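Local coordinates for protein probable fatty acyl-CoA transferase Rv3272 (Mycobacterium tuberculosis, PDB 5YX6) that probably transfers coenzyme A in fatty acid metabolism as a family III CoA transferase, binding fatty acyl-CoAs of various lengths and palmitoyl-CoA most tightly, at residues 131-136 / 205-210; 14-19 / 90-95; 126-131 / 200-205. All coordinates share one frame; numbering follows the deposited sequence.

Interaction 1: residues 131-136 / 205-210; sequences TAYGGN and AMYDVA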
loop_
_atom_site.group_PDB
_atom_site.type_symbol
_atom_site.label_atom_id
_atom_site.label_comp_id
_atom_site.label_asym_id
_atom_site.label_seq_id
_atom_site.Cartn_x
_atom_site.Cartn_y
_atom_site.Cartn_z
ATOM N N THR A 131 0.915 -9.827 -11.600
ATOM C CA THR A 131 1.970 -9.521 -12.569
ATOM C C THR A 131 2.584 -8.147 -12.293
ATOM O O THR A 131 2.083 -7.397 -11.458
ATOM C CB THR A 131 1.450 -9.552 -14.027
ATOM O OG1 THR A 131 0.551 -8.458 -14.245
ATOM C CG2 THR A 131 0.754 -10.868 -14.330
ATOM N N ALA A 132 3.673 -7.824 -12.989
ATOM C CA ALA A 132 4.286 -6.502 -12.869
ATOM C C ALA A 132 3.481 -5.425 -13.590
ATOM O O ALA A 132 3.202 -4.371 -13.023
ATOM C CB ALA A 132 5.716 -6.524 -13.400
ATOM N N TYR A 133 3.105 -5.697 -14.835
ATOM C CA TYR A 133 2.525 -4.667 -15.692
ATOM C C TYR A 133 1.162 -5.012 -16.301
ATOM O O TYR A 133 0.614 -4.213 -17.060
ATOM C CB TYR A 133 3.491 -4.335 -16.823
ATOM C CG TYR A 133 4.818 -3.777 -16.374
ATOM C CD1 TYR A 133 4.933 -2.465 -15.935
ATOM C CD2 TYR A 133 5.964 -4.557 -16.404
ATOM C CE1 TYR A 133 6.160 -1.951 -15.531
ATOM C CE2 TYR A 133 7.197 -4.052 -16.008
ATOM C CZ TYR A 133 7.289 -2.756 -15.572
ATOM O OH TYR A 133 8.512 -2.266 -15.173
ATOM N N GLY A 134 0.619 -6.190 -15.999
ATOM C CA GLY A 134 -0.760 -6.468 -16.360
ATOM C C GLY A 134 -1.017 -7.603 -17.332
ATOM O O GLY A 134 -1.990 -8.350 -17.188
ATOM N N GLY A 135 -0.165 -7.721 -18.340
ATOM C CA GLY A 135 -0.343 -8.732 -19.361
ATOM C C GLY A 135 -1.523 -8.422 -20.258
ATOM O O GLY A 135 -2.158 -9.329 -20.776
ATOM N N ASN A 136 -1.826 -7.139 -20.434
ATOM C CA ASN A 136 -2.956 -6.734 -21.263
ATOM C C ASN A 136 -2.555 -6.361 -22.685
ATOM O O ASN A 136 -3.400 -5.973 -23.492
ATOM C CB ASN A 136 -3.698 -5.572 -20.617
ATOM C CG ASN A 136 -4.137 -5.885 -19.204
ATOM O OD1 ASN A 136 -3.767 -5.185 -18.260
ATOM N ND2 ASN A 136 -4.900 -6.967 -19.042
ATOM N N ALA A 205 -2.182 -6.141 -10.950
ATOM C CA ALA A 205 -0.918 -5.669 -11.527
ATOM C C ALA A 205 -0.222 -4.679 -10.593
ATOM O O ALA A 205 -0.856 -3.758 -10.064
ATOM C CB ALA A 205 -1.156 -5.041 -12.881
ATOM N N MET A 206 1.075 -4.886 -10.371
ATOM C CA MET A 206 1.851 -3.999 -9.512
ATOM C C MET A 206 1.805 -2.569 -10.042
ATOM O O MET A 206 1.718 -1.603 -9.275
ATOM C CB MET A 206 3.296 -4.480 -9.394
ATOM C CG MET A 206 3.516 -5.614 -8.389
ATOM S SD MET A 206 5.153 -6.387 -8.557
ATOM C CE MET A 206 6.234 -5.007 -8.200
ATOM N N TYR A 207 1.852 -2.440 -11.359
ATOM C CA TYR A 207 1.744 -1.136 -11.982
ATOM C C TYR A 207 0.438 -0.441 -11.605
ATOM O O TYR A 207 0.438 0.747 -11.261
ATOM C CB TYR A 207 1.858 -1.271 -13.494
ATOM C CG TYR A 207 1.808 0.044 -14.239
ATOM C CD1 TYR A 207 2.921 0.875 -14.293
ATOM C CD2 TYR A 207 0.668 0.428 -14.932
ATOM C CE1 TYR A 207 2.889 2.066 -14.993
ATOM C CE2 TYR A 207 0.629 1.614 -15.633
ATOM C CZ TYR A 207 1.743 2.424 -15.664
ATOM O OH TYR A 207 1.706 3.604 -16.362
ATOM N N ASP A 208 -0.666 -1.186 -11.671
ATOM C CA ASP A 208 -1.988 -0.643 -11.350
ATOM C C ASP A 208 -2.050 -0.187 -9.899
ATOM O O ASP A 208 -2.638 0.843 -9.595
ATOM C CB ASP A 208 -3.088 -1.672 -11.629
ATOM C CG ASP A 208 -3.250 -1.971 -13.114
ATOM O OD1 ASP A 208 -2.582 -1.286 -13.918
ATOM O OD2 ASP A 208 -4.041 -2.882 -13.477
ATOM N N VAL A 209 -1.423 -0.951 -9.014
ATOM C CA VAL A 209 -1.353 -0.580 -7.615
ATOM C C VAL A 209 -0.564 0.714 -7.423
ATOM O O VAL A 209 -0.976 1.589 -6.664
ATOM C CB VAL A 209 -0.729 -1.695 -6.779
ATOM C CG1 VAL A 209 -0.595 -1.246 -5.325
ATOM C CG2 VAL A 209 -1.583 -2.971 -6.879
ATOM N N ALA A 210 0.564 0.831 -8.121
ATOM C CA ALA A 210 1.433 1.996 -8.005
ATOM C C ALA A 210 0.728 3.251 -8.496
ATOM O O ALA A 210 0.786 4.295 -7.843
ATOM C CB ALA A 210 2.721 1.785 -8.779
#
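The carbonyl oxygen T131 O is held by one hydrogen bond and one CA-H...O contact: M206 N donates a nearly straight bond (2.9 Å, 167° at the hydrogen) in the carbonyl plane, and the CA-H of A205 approaches T131 O at 3.5 Å. Here two neighbouring parallel strands of the Rossmann fold end together, one passing into a loop and the other into helix 206-213, with A205 at the N-cap position. The next carbonyl takes the next amide: Y207 N donates to A132 O at 2.9 Å, nearly along the C=O axis but less straight. Two amides at the start of the helix are thus satisfied by consecutive carbonyls. The loop folds back through an ST motif, in which T131 OG1, set between its own N and carbonyl carbon (chi1 68°), accepts from G134 N. G134, at phi 117°, has a backbone calling for glycine. The side chains of Y133 and Y207 cross at about a right angle, and Y133 CD1 touches Y207 CB at 4.1 Å; L343 of the second subunit packs on both. M206 turns its chain away toward V174, S178 and D175, the inferred nucleophile. A205 CB rests 3.8 Å from G134 N.

Interaction 2: residues 14-19 / 90-95; sequences RVLDFT and LRLADT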
loop_
_atom_site.group_PDB
_atom_site.type_symbol
_atom_site.label_atom_id
_atom_site.label_comp_id
_atom_site.label_asym_id
_atom_site.label_seq_id
_atom_site.Cartn_x
_atom_site.Cartn_y
_atom_site.Cartn_z
ATOM N N ARG A 14 -7.743 -24.189 1.541
ATOM C CA ARG A 14 -6.409 -24.572 1.106
ATOM C C ARG A 14 -5.948 -23.701 -0.058
ATOM O O ARG A 14 -6.672 -23.511 -1.033
ATOM C CB ARG A 14 -6.378 -26.053 0.711
ATOM C CG ARG A 14 -5.061 -26.475 0.076
ATOM C CD ARG A 14 -5.009 -27.957 -0.115
ATOM N NE ARG A 14 -4.981 -28.637 1.171
ATOM C CZ ARG A 14 -4.984 -29.960 1.315
ATOM N NH1 ARG A 14 -4.996 -30.744 0.245
ATOM N NH2 ARG A 14 -4.959 -30.498 2.530
ATOM N N VAL A 15 -4.737 -23.170 0.055
ATOM C CA VAL A 15 -4.188 -22.289 -0.963
ATOM C C VAL A 15 -2.923 -22.891 -1.552
ATOM O O VAL A 15 -2.038 -23.319 -0.821
ATOM C CB VAL A 15 -3.876 -20.892 -0.383
ATOM C CG1 VAL A 15 -3.313 -19.974 -1.458
ATOM C CG2 VAL A 15 -5.126 -20.285 0.271
ATOM N N LEU A 16 -2.851 -22.927 -2.876
ATOM C CA LEU A 16 -1.649 -23.351 -3.590
ATOM C C LEU A 16 -0.853 -22.136 -4.040
ATOM O O LEU A 16 -1.283 -21.424 -4.948
ATOM C CB LEU A 16 -2.019 -24.202 -4.801
ATOM C CG LEU A 16 -1.896 -25.702 -4.604
ATOM C CD1 LEU A 16 -2.768 -26.120 -3.437
ATOM C CD2 LEU A 16 -2.270 -26.444 -5.890
ATOM N N ASP A 17 0.301 -21.904 -3.421
ATOM C CA ASP A 17 1.041 -20.650 -3.623
ATOM C C ASP A 17 2.263 -20.853 -4.524
ATOM O O ASP A 17 3.295 -21.331 -4.058
ATOM C CB ASP A 17 1.473 -20.075 -2.261
ATOM C CG ASP A 17 2.137 -18.692 -2.365
ATOM O OD1 ASP A 17 2.297 -18.192 -3.499
ATOM O OD2 ASP A 17 2.510 -18.105 -1.307
ATOM N N PHE A 18 2.152 -20.462 -5.793
ATOM C CA PHE A 18 3.264 -20.583 -6.751
ATOM C C PHE A 18 4.197 -19.356 -6.773
ATOM O O PHE A 18 5.160 -19.331 -7.541
ATOM C CB PHE A 18 2.738 -20.817 -8.185
ATOM C CG PHE A 18 2.102 -22.181 -8.420
ATOM C CD1 PHE A 18 0.777 -22.423 -8.073
ATOM C CD2 PHE A 18 2.817 -23.198 -9.040
ATOM C CE1 PHE A 18 0.187 -23.664 -8.309
ATOM C CE2 PHE A 18 2.238 -24.436 -9.278
ATOM C CZ PHE A 18 0.918 -24.671 -8.912
ATOM N N THR A 19 3.925 -18.355 -5.937
ATOM C CA THR A 19 4.617 -17.057 -6.022
ATOM C C THR A 19 6.043 -17.060 -5.466
ATOM O O THR A 19 6.406 -17.920 -4.668
ATOM C CB THR A 19 3.852 -15.946 -5.257
ATOM O OG1 THR A 19 3.950 -16.183 -3.847
ATOM C CG2 THR A 19 2.388 -15.883 -5.669
ATOM N N LEU A 90 -1.945 -30.972 -10.763
ATOM C CA LEU A 90 -3.349 -31.061 -11.148
ATOM C C LEU A 90 -4.152 -31.754 -10.054
ATOM O O LEU A 90 -5.254 -31.326 -9.725
ATOM C CB LEU A 90 -3.515 -31.793 -12.483
ATOM C CG LEU A 90 -3.020 -31.071 -13.740
ATOM C CD1 LEU A 90 -2.940 -32.021 -14.914
ATOM C CD2 LEU A 90 -3.911 -29.903 -14.081
ATOM N N ARG A 91 -3.593 -32.810 -9.477
ATOM C CA ARG A 91 -4.271 -33.518 -8.398
ATOM C C ARG A 91 -4.326 -32.675 -7.130
ATOM O O ARG A 91 -5.324 -32.689 -6.413
ATOM C CB ARG A 91 -3.588 -34.852 -8.108
ATOM C CG ARG A 91 -3.834 -35.893 -9.181
ATOM C CD ARG A 91 -3.231 -37.231 -8.808
ATOM N NE ARG A 91 -2.553 -37.834 -9.948
ATOM C CZ ARG A 91 -1.232 -37.969 -10.051
ATOM N NH1 ARG A 91 -0.431 -37.547 -9.076
ATOM N NH2 ARG A 91 -0.711 -38.531 -11.133
ATOM N N LEU A 92 -3.243 -31.957 -6.850
ATOM C CA LEU A 92 -3.199 -31.094 -5.685
ATOM C C LEU A 92 -4.212 -29.947 -5.848
ATOM O O LEU A 92 -4.894 -29.574 -4.897
ATOM C CB LEU A 92 -1.779 -30.565 -5.465
ATOM C CG LEU A 92 -1.478 -29.806 -4.175
ATOM C CD1 LEU A 92 -2.055 -30.535 -2.975
ATOM C CD2 LEU A 92 0.026 -29.588 -4.012
ATOM N N ALA A 93 -4.316 -29.400 -7.054
ATOM C CA ALA A 93 -5.251 -28.307 -7.319
ATOM C C ALA A 93 -6.720 -28.731 -7.212
ATOM O O ALA A 93 -7.581 -27.922 -6.862
ATOM C CB ALA A 93 -4.989 -27.715 -8.682
ATOM N N ASP A 94 -7.015 -29.990 -7.519
ATOM C CA ASP A 94 -8.378 -30.496 -7.352
ATOM C C ASP A 94 -8.853 -30.348 -5.907
ATOM O O ASP A 94 -10.048 -30.255 -5.647
ATOM C CB ASP A 94 -8.477 -31.967 -7.784
ATOM C CG ASP A 94 -8.387 -32.149 -9.299
ATOM O OD1 ASP A 94 -8.495 -31.145 -10.045
ATOM O OD2 ASP A 94 -8.216 -33.311 -9.740
ATOM N N THR A 95 -7.908 -30.287 -4.976
ATOM C CA THR A 95 -8.238 -30.204 -3.564
ATOM C C THR A 95 -8.170 -28.773 -3.039
ATOM O O THR A 95 -8.397 -28.535 -1.852
ATOM C CB THR A 95 -7.294 -31.070 -2.710
ATOM O OG1 THR A 95 -5.983 -30.485 -2.709
ATOM C CG2 THR A 95 -7.226 -32.496 -3.249
#
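Strand 14-17 and the last turn of helix 83-94 run nearly antiparallel, their local axes 148° apart in direction and 9.5 Å apart at closest approach, a spacing that lets side chains rather than backbones meet. L16 points from the strand toward the helix. Its chi1 of -100° lies off a staggered position, and its two methyls straddle the branch of L92: CD2 comes 3.9 Å from L92 CG, with CD1 at a similar distance from it. CD2 also reaches over the helix backbone, 3.8 Å from A93 N, and touches A93 CB at 4.1 Å, so a single methyl packs against two consecutive helix residues. The side chains of L16 and L92 cross obliquely. Toward the partly exposed end the contact turns polar. R14, extended as far as CG-CD and then bent at chi3, carries NH1 to T95 OG1 in a hydrogen bond of 3.1 Å, with the hydroxyl near the guanidinium plane and 143° at the hydrogen. T95 OG1 in turn donates to L92 O at 2.6 Å, on a lone pair; L92 O also accepts from T95 N. This relay fixes the hydroxyl's direction and leaves it as an acceptor for the arginine, whose NE forms a salt bridge with E37. At the far end, D17 OD1 accepts from T19 N in an Asx turn and from T19 OG1. Helix 83-94, roughly antiparallel to the strand it packs on and joining parallel strands 74-77 and 98-101, is the connecting helix of a beta-alpha-beta crossover, as in Rossmann folds.

Interaction 3: residues 126-131 / 200-205; sequences IYARLT and DVVQVA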
loop_
_atom_site.group_PDB
_atom_site.type_symbol
_atom_site.label_atom_id
_atom_site.label_comp_id
_atom_site.label_asym_id
_atom_site.label_seq_id
_atom_site.Cartn_x
_atom_site.Cartn_y
_atom_site.Cartn_z
ATOM N N ILE A 126 -10.724 -20.789 -7.094
ATOM C CA ILE A 126 -10.424 -19.392 -7.329
ATOM C C ILE A 126 -8.989 -19.286 -7.840
ATOM O O ILE A 126 -8.076 -19.917 -7.301
ATOM C CB ILE A 126 -10.642 -18.573 -6.047
ATOM C CG1 ILE A 126 -12.141 -18.494 -5.766
ATOM C CG2 ILE A 126 -10.039 -17.179 -6.166
ATOM C CD1 ILE A 126 -12.488 -18.307 -4.331
ATOM N N TYR A 127 -8.808 -18.536 -8.920
ATOM C CA TYR A 127 -7.511 -18.419 -9.578
ATOM C C TYR A 127 -7.024 -16.973 -9.531
ATOM O O TYR A 127 -7.682 -16.092 -10.059
ATOM C CB TYR A 127 -7.620 -18.900 -11.026
ATOM C CG TYR A 127 -6.327 -19.344 -11.660
ATOM C CD1 TYR A 127 -5.384 -18.418 -12.092
ATOM C CD2 TYR A 127 -6.063 -20.692 -11.860
ATOM C CE1 TYR A 127 -4.204 -18.828 -12.688
ATOM C CE2 TYR A 127 -4.890 -21.111 -12.450
ATOM C CZ TYR A 127 -3.966 -20.179 -12.865
ATOM O OH TYR A 127 -2.797 -20.604 -13.460
ATOM N N ALA A 128 -5.884 -16.727 -8.896
ATOM C CA ALA A 128 -5.406 -15.359 -8.712
ATOM C C ALA A 128 -4.035 -15.112 -9.349
ATOM O O ALA A 128 -3.085 -15.837 -9.070
ATOM C CB ALA A 128 -5.371 -15.017 -7.219
ATOM N N ARG A 129 -3.939 -14.085 -10.192
ATOM C CA ARG A 129 -2.701 -13.761 -10.912
ATOM C C ARG A 129 -2.117 -12.398 -10.536
ATOM O O ARG A 129 -2.799 -11.373 -10.606
ATOM C CB ARG A 129 -2.939 -13.817 -12.419
ATOM C CG ARG A 129 -3.878 -14.942 -12.815
ATOM C CD ARG A 129 -3.919 -15.176 -14.307
ATOM N NE ARG A 129 -2.698 -15.803 -14.799
ATOM C CZ ARG A 129 -2.587 -16.359 -15.997
ATOM N NH1 ARG A 129 -1.441 -16.914 -16.369
ATOM N NH2 ARG A 129 -3.631 -16.373 -16.814
ATOM N N LEU A 130 -0.854 -12.401 -10.123
ATOM C CA LEU A 130 -0.121 -11.171 -9.837
ATOM C C LEU A 130 0.976 -10.942 -10.878
ATOM O O LEU A 130 1.844 -11.790 -11.056
ATOM C CB LEU A 130 0.474 -11.223 -8.432
ATOM C CG LEU A 130 1.321 -10.028 -7.994
ATOM C CD1 LEU A 130 0.516 -8.753 -8.039
ATOM C CD2 LEU A 130 1.845 -10.258 -6.585
ATOM N N THR A 131 0.915 -9.827 -11.600
ATOM C CA THR A 131 1.970 -9.521 -12.569
ATOM C C THR A 131 2.584 -8.147 -12.293
ATOM O O THR A 131 2.083 -7.397 -11.458
ATOM C CB THR A 131 1.450 -9.552 -14.027
ATOM O OG1 THR A 131 0.551 -8.458 -14.245
ATOM C CG2 THR A 131 0.754 -10.868 -14.330
ATOM N N ASP A 200 -14.185 -17.178 -9.104
ATOM C CA ASP A 200 -13.699 -16.161 -10.031
ATOM C C ASP A 200 -12.232 -16.284 -10.438
ATOM O O ASP A 200 -11.460 -17.043 -9.848
ATOM C CB ASP A 200 -13.915 -14.768 -9.419
ATOM C CG ASP A 200 -14.370 -13.740 -10.442
ATOM O OD1 ASP A 200 -14.175 -13.960 -11.659
ATOM O OD2 ASP A 200 -14.903 -12.694 -10.020
ATOM N N VAL A 201 -11.875 -15.544 -11.483
ATOM C CA VAL A 201 -10.479 -15.281 -11.812
ATOM C C VAL A 201 -10.105 -13.847 -11.431
ATOM O O VAL A 201 -10.728 -12.880 -11.881
ATOM C CB VAL A 201 -10.173 -15.495 -13.294
ATOM C CG1 VAL A 201 -8.709 -15.181 -13.554
ATOM C CG2 VAL A 201 -10.527 -16.932 -13.709
ATOM N N VAL A 202 -9.059 -13.726 -10.628
ATOM C CA VAL A 202 -8.658 -12.458 -10.069
ATOM C C VAL A 202 -7.283 -12.040 -10.612
ATOM O O VAL A 202 -6.378 -12.869 -10.724
ATOM C CB VAL A 202 -8.654 -12.564 -8.529
ATOM C CG1 VAL A 202 -7.818 -11.496 -7.913
ATOM C CG2 VAL A 202 -10.076 -12.522 -8.003
ATOM N N GLN A 203 -7.133 -10.765 -10.969
ATOM C CA GLN A 203 -5.863 -10.273 -11.508
ATOM C C GLN A 203 -5.453 -8.962 -10.845
ATOM O O GLN A 203 -6.260 -8.042 -10.698
ATOM C CB GLN A 203 -5.940 -10.101 -13.030
ATOM C CG GLN A 203 -6.079 -11.418 -13.783
ATOM C CD GLN A 203 -6.219 -11.243 -15.291
ATOM O OE1 GLN A 203 -7.317 -11.014 -15.802
ATOM N NE2 GLN A 203 -5.106 -11.373 -16.011
ATOM N N VAL A 204 -4.199 -8.900 -10.416
ATOM C CA VAL A 204 -3.645 -7.705 -9.792
ATOM C C VAL A 204 -2.306 -7.361 -10.434
ATOM O O VAL A 204 -1.412 -8.206 -10.495
ATOM C CB VAL A 204 -3.448 -7.896 -8.278
ATOM C CG1 VAL A 204 -2.748 -6.682 -7.670
ATOM C CG2 VAL A 204 -4.772 -8.141 -7.596
ATOM N N ALA A 205 -2.182 -6.141 -10.950
ATOM C CA ALA A 205 -0.918 -5.669 -11.527
ATOM C C ALA A 205 -0.222 -4.679 -10.593
ATOM O O ALA A 205 -0.856 -3.758 -10.064
ATOM C CB ALA A 205 -1.156 -5.041 -12.881
HETATM O O HOH W 1 -2.080 -8.956 -13.492
#
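On one face of the paired strands A128, L130, V202 and V204 form the apolar centre. With CG anti to the backbone N (chi1 178°) and chi2 near 59°, L130 brings CD1 to V204 CG1 at 3.9 Å and, more tightly, to V204 O at 3.2 Å. Nearby, A128 CB and V202 CB lie 4.3 Å apart. The backbones pair in parallel, their axes 14° from parallel and 4.6 Å apart at closest approach, through five hydrogen bonds. V202 N meets Y127 O at 2.8 Å nearly along the C=O axis, and V204 N does the same to R129 O; in return Y127 N, R129 N and T131 N donate to D200 O, V202 O and V204 O, the first bond longest at 3.2 Å. The opposite face carries Y127, R129, V201 and Q203, with T131 and A205 at its end; R129 CB lies 4.2 Å from Q203 CG. R129 CG lies in plane at the edge of the Y127 ring, and the arginine's end, bent at chi3, forms salt bridges with E101 and E109. At the C-terminal end of the pairing a water binds T131 OG1 at 2.8 Å and donates weakly to V204 O. Helix 173-196 covers the A128/V202 face, helix 115-121 packs on Y127 and R129, strand 98-101 flanks 126-131, and V202 and Q203 pair antiparallel with a strand of the second subunit.

Overall arrangement
Interaction 2 closes before the others open; interactions 1 and 3 cross, their segments alternating along the chain. They share T131 and A205, have centres 11 Å apart, and touch where V209 CG2 meets V204 CG1 at 4.0 Å, because helix 206-213 follows strand 201-205. Interaction 2 lies about 14 Å from interaction 3 and 23 Å from interaction 1, centre to centre. All three involve strands of one six-stranded parallel sheet, of order 3-2-1-4-5-6 as in a Rossmann fold, or the loop and helix that leave it. Interaction 2 packs a helix on an inner strand, interaction 3 pairs the last two, and interaction 1 lies where these end; a strand of the second subunit extends the sheet antiparallel.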